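PDB 7ADK: putative immunoglobulin-blocking virulence protein from Mycoplasma mycoides subsp. capri, which probably binds host immunoglobulin and blocks its action, helping the mycoplasma to evade antibodies. Local coordinates for residues R574-A579 with S604-L609; R568-L573 with G622-D627; W515-L520 with I549-L554. All blocks are in the same frame, centred on the assembly; numbering follows the deposited sequence.

Contact 1: residues R574-A579 with S604-L609; sequences RMVYYA and SYPTGL
Tyr-577 reaches out from helix 567-579 to the loop that leads into strand 608-610, and its hydroxyl donates a hydrogen bond to the backbone O of Pro-606, with Tyr-577 OH to Pro-606 O 2.8 Å. The donor lies nearly on the line of the carbonyl, at a C=O...OH angle of 175°, and the same oxygen sits at the edge of the phenol ring, near its plane. CG is anti to the carbonyl carbon (chi1 -65°), which starts the ring off beside the backbone N. Tyr-605 turns the edge of its ring toward the face of Tyr-577 in a T-shaped stack, centroids 5.6 Å apart and planes at 78°. The closest pair of ring atoms there is Tyr-577 CE1 and Tyr-605 CD2, at 3.9 Å. Beside the phenol, Val-576 presses one branch on the proline ring: Val-576 CG1 is 3.5 Å from Pro-606 CG and equally near CD. Leu-554 of strand 553-555 touches Val-576, Tyr-577 and Pro-606, closing this part into the core between helix and parallel sheet. The packing is looser further along, where Leu-609 CG comes no nearer than 4.4 Å to Tyr-577 OH. On the partly exposed side Thr-607 turns its CB away from the helix, and its OG1 bonds to Thr-639 OG1. Arg-574, on the helix, is likewise partly exposed and forms a salt bridge with Asp-155. Strand 608-610 follows helix 567-579 and lies parallel to strand 553-555 before it, a beta-alpha-beta connection whose returning chain meets the helix here. The single polar bond thus gives a buried phenol hydroxyl and a loop carbonyl a partner in each other, while apolar and aromatic surfaces make up the rest.

Contact 2: residues R568-L573 with G622-D627; sequences RINDGL and GLRFDD
Helix 567-579 lies against the 622-627 loop, part of the connection between parallel strands 608-610 and 640-643, and Asn-570 joins the two with both ends of its amide. Asn-570 OD1 accepts from the backbone N of Arg-624 at 2.9 Å, in the carbonyl plane of the amide. Asn-570 ND2 donates to the backbone O of Gly-622 at 2.8 Å, almost straight at an N-H...O angle of 165°. ND2 also bonds to the O of Tyr-566, one helical turn earlier. With residues 622 and 624 held by one side chain, the loop, extended at Leu-623 and Arg-624, runs along helix 567-579, whose buried side meets strand 608-610 of the parallel sheet through Leu-573. The Arg-624 chain bends at chi3 (-71°), which turns NE back toward the amide, and the guanidinium stacks on it, the two planes 15° apart. Asn-570 OD1 lies 3.6 Å above the centre of the Arg-624 guanidinium. Apolar contacts lie on the buried side: Ile-569 CG2 meets Leu-623 CD2 at 3.7 Å, and Leu-573 CD2 rests over one face of the Phe-625 ring, toward its rim, 4.2 Å from CE2. Leu-573 and Phe-625 both also touch Leu-609 of strand 608-610.

Contact 3: residues W515-L520 with I549-L554; sequences WSYNPL and ITFNTL
Tyr-517 stands over Phe-551 and beside Leu-554, where strand 516-517, at the edge of the parallel sheet within this chain, meets strand 553-555. Its CB lies over one face of the Phe-551 ring, toward the rim, and CG sits between the backbone N and the carbonyl carbon (chi1 67°). Tyr-517 CD1 is 3.5 Å from Phe-551 CB, which lies at the edge of the tyrosine ring. Tyr-517 CE1 touches the same CB and, at 3.7 Å, Thr-553 O. Beyond it Tyr-517 CZ meets Leu-554 CD2 at 3.4 Å, and OH passes the same methyl group. The rings form a T-shaped pair, the tyrosine edge toward the phenylalanine face, centroids 5.3 Å apart and planes at 74°; Phe-585 meets both. On the opposite face of Phe-551, Ile-549 CG2 sits over the centre, and that methyl also makes a CH-pi contact with Trp-515, 3.8 Å from the centroid of the five-membered ring. The Trp-515 NE1 bonds to Asn-509 O. No hydrogen bond joins 515-520 to 549-554, although the Tyr-517 backbone bonds to Ala-555 just beyond, so cohesion between the two segments rests on aromatic and aliphatic packing.

All three contacts are largely buried, and contact 2 alone has an exposed member, Arg-624. Contacts 1 and 2 use successive parts of helix 567-579, their centres about 9 Å apart, and Arg-574 NH2 ties them by a probable hydrogen bond to Asp-627 O. Contact 3 belongs to the parallel sheet against which the helix packs: strand 553-555 neighbours strand 608-610, and Asn-552 bonds to Thr-607 and Gly-608 of contact 1. Pro-519 and Leu-520 also pack on Gly-572 of the helix. Chemistry follows place: packing without a hydrogen bond between the segments of contact 3, one phenol bond from helix to strand entry, and an asparagine amide making two hydrogen bonds to the outer loop backbone.

Contact 1: residues R574-A579 with S604-L609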
loop_
_atom_site.group_PDB
_atom_site.type_symbol
_atom_site.label_atom_id
_atom_site.label_comp_id
_atom_site.label_asym_id
_atom_site.label_seq_id
_atom_site.Cartn_x
_atom_site.Cartn_y
_atom_site.Cartn_z
ATOM N N ARG A 574 13.386 -13.156 29.779
ATOM C CA ARG A 574 12.650 -13.683 30.934
ATOM C C ARG A 574 11.825 -12.608 31.646
ATOM O O ARG A 574 10.808 -12.958 32.232
ATOM C CB ARG A 574 13.637 -14.402 31.869
ATOM C CG ARG A 574 12.953 -15.180 33.006
ATOM C CD ARG A 574 13.948 -16.030 33.801
ATOM N NE ARG A 574 13.306 -16.916 34.792
ATOM C CZ ARG A 574 12.801 -16.580 35.965
ATOM N NH1 ARG A 574 12.716 -15.351 36.341
ATOM N NH2 ARG A 574 12.390 -17.474 36.795
ATOM N N MET A 575 12.180 -11.321 31.547
ATOM C CA MET A 575 11.365 -10.214 32.063
ATOM C C MET A 575 9.931 -10.301 31.556
ATOM O O MET A 575 8.970 -10.317 32.319
ATOM C CB MET A 575 11.968 -8.853 31.677
ATOM C CG MET A 575 11.404 -7.773 32.597
ATOM S SD MET A 575 11.703 -6.066 32.116
ATOM C CE MET A 575 10.422 -5.888 30.878
ATOM N N VAL A 576 9.787 -10.452 30.249
ATOM C CA VAL A 576 8.499 -10.566 29.576
ATOM C C VAL A 576 7.883 -11.948 29.776
ATOM O O VAL A 576 6.726 -12.081 30.159
ATOM C CB VAL A 576 8.699 -10.269 28.092
ATOM C CG1 VAL A 576 7.383 -10.293 27.362
ATOM C CG2 VAL A 576 9.358 -8.919 27.902
ATOM N N TYR A 577 8.665 -12.996 29.533
ATOM C CA TYR A 577 8.154 -14.354 29.494
ATOM C C TYR A 577 7.830 -14.937 30.868
ATOM O O TYR A 577 7.035 -15.869 30.900
ATOM C CB TYR A 577 9.112 -15.228 28.666
ATOM C CG TYR A 577 9.234 -14.900 27.169
ATOM C CD1 TYR A 577 8.276 -14.103 26.511
ATOM C CD2 TYR A 577 10.303 -15.419 26.408
ATOM C CE1 TYR A 577 8.374 -13.832 25.143
ATOM C CE2 TYR A 577 10.411 -15.138 25.030
ATOM C CZ TYR A 577 9.443 -14.341 24.391
ATOM O OH TYR A 577 9.520 -14.074 23.063
ATOM N N TYR A 578 8.358 -14.427 31.990
ATOM C CA TYR A 578 8.067 -14.958 33.339
ATOM C C TYR A 578 8.143 -13.958 34.503
ATOM O O TYR A 578 7.263 -13.993 35.352
ATOM C CB TYR A 578 8.971 -16.147 33.680
ATOM C CG TYR A 578 8.826 -17.356 32.777
ATOM C CD1 TYR A 578 7.709 -18.201 32.907
ATOM C CD2 TYR A 578 9.785 -17.613 31.785
ATOM C CE1 TYR A 578 7.546 -19.292 32.036
ATOM C CE2 TYR A 578 9.623 -18.697 30.910
ATOM C CZ TYR A 578 8.507 -19.542 31.038
ATOM O OH TYR A 578 8.374 -20.577 30.179
ATOM N N ALA A 579 9.144 -13.085 34.589
ATOM C CA ALA A 579 9.347 -12.261 35.786
ATOM C C ALA A 579 8.308 -11.132 35.953
ATOM O O ALA A 579 7.991 -10.749 37.076
ATOM C CB ALA A 579 10.768 -11.706 35.785
ATOM N N SER A 604 -0.592 -15.635 27.426
ATOM C CA SER A 604 0.049 -15.134 26.213
ATOM C C SER A 604 1.352 -14.380 26.499
ATOM O O SER A 604 1.607 -13.951 27.616
ATOM C CB SER A 604 -0.949 -14.290 25.436
ATOM O OG SER A 604 -0.378 -13.749 24.276
ATOM N N TYR A 605 2.203 -14.258 25.485
ATOM C CA TYR A 605 3.511 -13.608 25.494
ATOM C C TYR A 605 3.826 -13.141 24.068
ATOM O O TYR A 605 3.306 -13.745 23.137
ATOM C CB TYR A 605 4.573 -14.602 26.007
ATOM C CG TYR A 605 4.573 -15.986 25.370
ATOM C CD1 TYR A 605 3.647 -16.944 25.808
ATOM C CD2 TYR A 605 5.458 -16.312 24.327
ATOM C CE1 TYR A 605 3.572 -18.201 25.190
ATOM C CE2 TYR A 605 5.409 -17.580 23.730
ATOM C CZ TYR A 605 4.463 -18.529 24.155
ATOM O OH TYR A 605 4.440 -19.767 23.605
ATOM N N PRO A 606 4.689 -12.139 23.835
ATOM C CA PRO A 606 5.104 -11.748 22.493
ATOM C C PRO A 606 5.932 -12.846 21.819
ATOM O O PRO A 606 7.058 -13.151 22.210
ATOM C CB PRO A 606 5.842 -10.424 22.637
ATOM C CG PRO A 606 6.244 -10.382 24.084
ATOM C CD PRO A 606 5.217 -11.226 24.814
ATOM N N THR A 607 5.338 -13.469 20.806
ATOM C CA THR A 607 5.838 -14.642 20.075
ATOM C C THR A 607 6.848 -14.317 18.964
ATOM O O THR A 607 7.349 -15.239 18.328
ATOM C CB THR A 607 4.687 -15.473 19.493
ATOM O OG1 THR A 607 3.959 -14.751 18.526
ATOM C CG2 THR A 607 3.718 -15.970 20.546
ATOM N N GLY A 608 7.189 -13.052 18.729
ATOM C CA GLY A 608 8.243 -12.637 17.804
ATOM C C GLY A 608 9.552 -12.235 18.480
ATOM O O GLY A 608 9.539 -11.558 19.501
ATOM N N LEU A 609 10.691 -12.587 17.873
ATOM C CA LEU A 609 12.017 -12.053 18.193
ATOM C C LEU A 609 12.647 -11.371 16.985
ATOM O O LEU A 609 12.795 -11.973 15.933
ATOM C CB LEU A 609 12.953 -13.152 18.718
ATOM C CG LEU A 609 12.865 -13.415 20.226
ATOM C CD1 LEU A 609 13.695 -14.639 20.563
ATOM C CD2 LEU A 609 13.424 -12.262 21.043
#

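Contact 2: residues R568-L573 with G622-D627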
loop_
_atom_site.group_PDB
_atom_site.type_symbol
_atom_site.label_atom_id
_atom_site.label_comp_id
_atom_site.label_asym_id
_atom_site.label_seq_id
_atom_site.Cartn_x
_atom_site.Cartn_y
_atom_site.Cartn_z
ATOM N N ARG A 568 22.522 -10.129 29.059
ATOM C CA ARG A 568 21.539 -9.037 29.009
ATOM C C ARG A 568 20.284 -9.412 28.224
ATOM O O ARG A 568 19.197 -8.978 28.580
ATOM C CB ARG A 568 22.186 -7.767 28.449
ATOM C CG ARG A 568 21.621 -6.502 29.083
ATOM C CD ARG A 568 22.073 -5.234 28.355
ATOM N NE ARG A 568 21.895 -4.036 29.191
ATOM C CZ ARG A 568 21.232 -2.926 28.930
ATOM N NH1 ARG A 568 20.619 -2.686 27.823
ATOM N NH2 ARG A 568 21.165 -2.006 29.827
ATOM N N ILE A 569 20.408 -10.242 27.185
ATOM C CA ILE A 569 19.270 -10.746 26.419
ATOM C C ILE A 569 18.470 -11.760 27.237
ATOM O O ILE A 569 17.264 -11.618 27.313
ATOM C CB ILE A 569 19.704 -11.286 25.045
ATOM C CG1 ILE A 569 20.292 -10.149 24.189
ATOM C CG2 ILE A 569 18.513 -11.904 24.325
ATOM C CD1 ILE A 569 20.979 -10.592 22.925
ATOM N N ASN A 570 19.075 -12.746 27.893
ATOM C CA ASN A 570 18.340 -13.703 28.721
ATOM C C ASN A 570 17.606 -13.071 29.918
ATOM O O ASN A 570 16.538 -13.555 30.293
ATOM C CB ASN A 570 19.308 -14.790 29.191
ATOM C CG ASN A 570 19.508 -15.848 28.141
ATOM O OD1 ASN A 570 18.719 -16.758 27.991
ATOM N ND2 ASN A 570 20.557 -15.768 27.389
ATOM N N ASP A 571 18.151 -11.994 30.501
ATOM C CA ASP A 571 17.444 -11.131 31.461
ATOM C C ASP A 571 16.234 -10.463 30.791
ATOM O O ASP A 571 15.097 -10.658 31.212
ATOM C CB ASP A 571 18.370 -10.033 32.023
ATOM C CG ASP A 571 19.430 -10.470 33.043
ATOM O OD1 ASP A 571 19.234 -11.441 33.809
ATOM O OD2 ASP A 571 20.461 -9.768 33.144
ATOM N N GLY A 572 16.450 -9.714 29.705
ATOM C CA GLY A 572 15.370 -9.019 29.008
ATOM C C GLY A 572 14.263 -9.949 28.515
ATOM O O GLY A 572 13.093 -9.582 28.543
ATOM N N LEU A 573 14.611 -11.161 28.097
ATOM C CA LEU A 573 13.704 -12.169 27.549
ATOM C C LEU A 573 12.808 -12.774 28.637
ATOM O O LEU A 573 11.589 -12.833 28.488
ATOM C CB LEU A 573 14.586 -13.210 26.841
ATOM C CG LEU A 573 13.927 -14.102 25.804
ATOM C CD1 LEU A 573 13.557 -13.314 24.582
ATOM C CD2 LEU A 573 14.888 -15.181 25.345
ATOM N N GLY A 622 22.376 -19.966 22.861
ATOM C CA GLY A 622 22.570 -19.229 24.108
ATOM C C GLY A 622 21.321 -18.567 24.673
ATOM O O GLY A 622 21.420 -17.830 25.640
ATOM N N LEU A 623 20.136 -18.802 24.099
ATOM C CA LEU A 623 18.855 -18.216 24.504
ATOM C C LEU A 623 17.969 -19.243 25.233
ATOM O O LEU A 623 17.751 -20.350 24.741
ATOM C CB LEU A 623 18.143 -17.645 23.266
ATOM C CG LEU A 623 18.911 -16.584 22.459
ATOM C CD1 LEU A 623 18.007 -16.033 21.363
ATOM C CD2 LEU A 623 19.373 -15.411 23.315
ATOM N N ARG A 624 17.434 -18.876 26.401
ATOM C CA ARG A 624 16.589 -19.716 27.261
ATOM C C ARG A 624 15.125 -19.293 27.197
ATOM O O ARG A 624 14.823 -18.112 27.322
ATOM C CB ARG A 624 17.123 -19.672 28.696
ATOM C CG ARG A 624 18.543 -20.246 28.792
ATOM C CD ARG A 624 19.051 -20.323 30.230
ATOM N NE ARG A 624 19.342 -18.995 30.796
ATOM C CZ ARG A 624 20.491 -18.354 30.756
ATOM N NH1 ARG A 624 20.658 -17.248 31.398
ATOM N NH2 ARG A 624 21.514 -18.799 30.104
ATOM N N PHE A 625 14.207 -20.242 27.008
ATOM C CA PHE A 625 12.763 -19.982 26.864
ATOM C C PHE A 625 11.926 -20.625 27.976
ATOM O O PHE A 625 10.709 -20.706 27.846
ATOM C CB PHE A 625 12.268 -20.354 25.451
ATOM C CG PHE A 625 12.860 -19.533 24.313
ATOM C CD1 PHE A 625 14.121 -19.873 23.804
ATOM C CD2 PHE A 625 12.182 -18.424 23.783
ATOM C CE1 PHE A 625 14.699 -19.133 22.761
ATOM C CE2 PHE A 625 12.775 -17.661 22.762
ATOM C CZ PHE A 625 14.030 -18.015 22.247
ATOM N N ASP A 626 12.538 -21.045 29.085
ATOM C CA ASP A 626 11.840 -21.488 30.301
ATOM C C ASP A 626 12.439 -20.900 31.602
ATOM O O ASP A 626 13.531 -20.336 31.615
ATOM C CB ASP A 626 11.662 -23.011 30.325
ATOM C CG ASP A 626 12.928 -23.866 30.262
ATOM O OD1 ASP A 626 14.044 -23.332 30.175
ATOM O OD2 ASP A 626 12.799 -25.104 30.284
ATOM N N ASP A 627 11.690 -20.968 32.702
ATOM C CA ASP A 627 11.850 -20.167 33.925
ATOM C C ASP A 627 12.956 -20.598 34.910
ATOM O O ASP A 627 12.877 -20.248 36.084
ATOM C CB ASP A 627 10.493 -19.948 34.647
ATOM C CG ASP A 627 9.568 -21.154 34.900
ATOM O OD1 ASP A 627 9.691 -22.198 34.223
ATOM O OD2 ASP A 627 8.658 -21.022 35.749
#

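Contact 3: residues W515-L520 with I549-L554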
loop_
_atom_site.group_PDB
_atom_site.type_symbol
_atom_site.label_atom_id
_atom_site.label_comp_id
_atom_site.label_asym_id
_atom_site.label_seq_id
_atom_site.Cartn_x
_atom_site.Cartn_y
_atom_site.Cartn_z
ATOM N N TRP A 515 5.614 -3.603 14.977
ATOM C CA TRP A 515 5.664 -2.800 16.199
ATOM C C TRP A 515 6.514 -3.585 17.188
ATOM O O TRP A 515 6.186 -4.726 17.524
ATOM C CB TRP A 515 4.274 -2.533 16.800
ATOM C CG TRP A 515 3.520 -1.370 16.247
ATOM C CD1 TRP A 515 2.353 -1.429 15.573
ATOM C CD2 TRP A 515 3.835 0.045 16.370
ATOM N NE1 TRP A 515 1.967 -0.164 15.195
ATOM C CE2 TRP A 515 2.883 0.773 15.607
ATOM C CE3 TRP A 515 4.836 0.788 17.030
ATOM C CZ2 TRP A 515 3.007 2.146 15.398
ATOM C CZ3 TRP A 515 4.922 2.183 16.883
ATOM C CH2 TRP A 515 4.031 2.853 16.036
ATOM N N SER A 516 7.594 -2.983 17.680
ATOM C CA SER A 516 8.512 -3.641 18.610
ATOM C C SER A 516 8.767 -2.784 19.839
ATOM O O SER A 516 8.700 -1.562 19.772
ATOM C CB SER A 516 9.848 -3.912 17.942
ATOM O OG SER A 516 9.755 -4.490 16.671
ATOM N N TYR A 517 9.158 -3.408 20.936
ATOM C CA TYR A 517 9.792 -2.736 22.058
ATOM C C TYR A 517 11.031 -3.523 22.457
ATOM O O TYR A 517 11.106 -4.738 22.269
ATOM C CB TYR A 517 8.800 -2.538 23.213
ATOM C CG TYR A 517 8.318 -3.792 23.916
ATOM C CD1 TYR A 517 7.306 -4.564 23.337
ATOM C CD2 TYR A 517 8.851 -4.177 25.159
ATOM C CE1 TYR A 517 6.809 -5.704 23.987
ATOM C CE2 TYR A 517 8.370 -5.328 25.808
ATOM C CZ TYR A 517 7.331 -6.084 25.233
ATOM O OH TYR A 517 6.803 -7.137 25.893
ATOM N N ASN A 518 12.017 -2.828 23.008
ATOM C CA ASN A 518 13.101 -3.492 23.710
ATOM C C ASN A 518 12.614 -3.787 25.135
ATOM O O ASN A 518 12.259 -2.850 25.846
ATOM C CB ASN A 518 14.359 -2.615 23.653
ATOM C CG ASN A 518 15.605 -3.354 24.089
ATOM O OD1 ASN A 518 15.591 -4.148 25.004
ATOM N ND2 ASN A 518 16.715 -3.123 23.450
ATOM N N PRO A 519 12.584 -5.042 25.610
ATOM C CA PRO A 519 12.079 -5.314 26.945
ATOM C C PRO A 519 12.942 -4.699 28.051
ATOM O O PRO A 519 12.409 -4.297 29.076
ATOM C CB PRO A 519 11.982 -6.828 27.017
ATOM C CG PRO A 519 13.023 -7.327 26.026
ATOM C CD PRO A 519 12.966 -6.269 24.934
ATOM N N LEU A 520 14.235 -4.481 27.815
ATOM C CA LEU A 520 15.129 -3.786 28.741
ATOM C C LEU A 520 14.830 -2.283 28.865
ATOM O O LEU A 520 15.130 -1.695 29.895
ATOM C CB LEU A 520 16.576 -4.016 28.290
ATOM C CG LEU A 520 16.987 -5.493 28.207
ATOM C CD1 LEU A 520 18.311 -5.607 27.478
ATOM C CD2 LEU A 520 17.120 -6.098 29.595
ATOM N N ILE A 549 -0.571 0.749 21.712
ATOM C CA ILE A 549 0.002 -0.206 20.752
ATOM C C ILE A 549 -0.119 -1.640 21.282
ATOM O O ILE A 549 0.099 -1.898 22.465
ATOM C CB ILE A 549 1.455 0.156 20.385
ATOM C CG1 ILE A 549 1.584 1.517 19.698
ATOM C CG2 ILE A 549 2.092 -0.871 19.460
ATOM C CD1 ILE A 549 2.914 2.193 19.982
ATOM N N THR A 550 -0.424 -2.595 20.404
ATOM C CA THR A 550 -0.242 -4.027 20.663
ATOM C C THR A 550 1.134 -4.446 20.164
ATOM O O THR A 550 1.467 -4.244 18.997
ATOM C CB THR A 550 -1.312 -4.873 19.965
ATOM O OG1 THR A 550 -2.561 -4.606 20.531
ATOM C CG2 THR A 550 -1.095 -6.371 20.123
ATOM N N PHE A 551 1.925 -5.054 21.040
ATOM C CA PHE A 551 3.246 -5.555 20.708
ATOM C C PHE A 551 3.285 -7.073 20.777
ATOM O O PHE A 551 3.120 -7.655 21.842
ATOM C CB PHE A 551 4.261 -4.960 21.677
ATOM C CG PHE A 551 4.387 -3.459 21.633
ATOM C CD1 PHE A 551 5.234 -2.861 20.696
ATOM C CD2 PHE A 551 3.693 -2.663 22.553
ATOM C CE1 PHE A 551 5.409 -1.473 20.694
ATOM C CE2 PHE A 551 3.865 -1.276 22.547
ATOM C CZ PHE A 551 4.725 -0.681 21.620
ATOM N N ASN A 552 3.577 -7.729 19.661
ATOM C CA ASN A 552 3.898 -9.153 19.632
ATOM C C ASN A 552 5.397 -9.426 19.375
ATOM O O ASN A 552 5.787 -10.580 19.268
ATOM C CB ASN A 552 2.944 -9.859 18.648
ATOM C CG ASN A 552 2.433 -11.182 19.185
ATOM O OD1 ASN A 552 3.178 -12.102 19.476
ATOM N ND2 ASN A 552 1.154 -11.332 19.361
ATOM N N THR A 553 6.242 -8.393 19.303
ATOM C CA THR A 553 7.689 -8.487 19.028
ATOM C C THR A 553 8.514 -7.990 20.206
ATOM O O THR A 553 8.224 -6.938 20.760
ATOM C CB THR A 553 8.096 -7.690 17.773
ATOM O OG1 THR A 553 7.459 -8.209 16.650
ATOM C CG2 THR A 553 9.581 -7.729 17.443
ATOM N N LEU A 554 9.593 -8.710 20.516
ATOM C CA LEU A 554 10.711 -8.226 21.316
ATOM C C LEU A 554 11.902 -7.931 20.395
ATOM O O LEU A 554 12.351 -8.820 19.681
ATOM C CB LEU A 554 11.087 -9.276 22.372
ATOM C CG LEU A 554 9.971 -9.708 23.323
ATOM C CD1 LEU A 554 10.535 -10.663 24.361
ATOM C CD2 LEU A 554 9.360 -8.513 24.025
#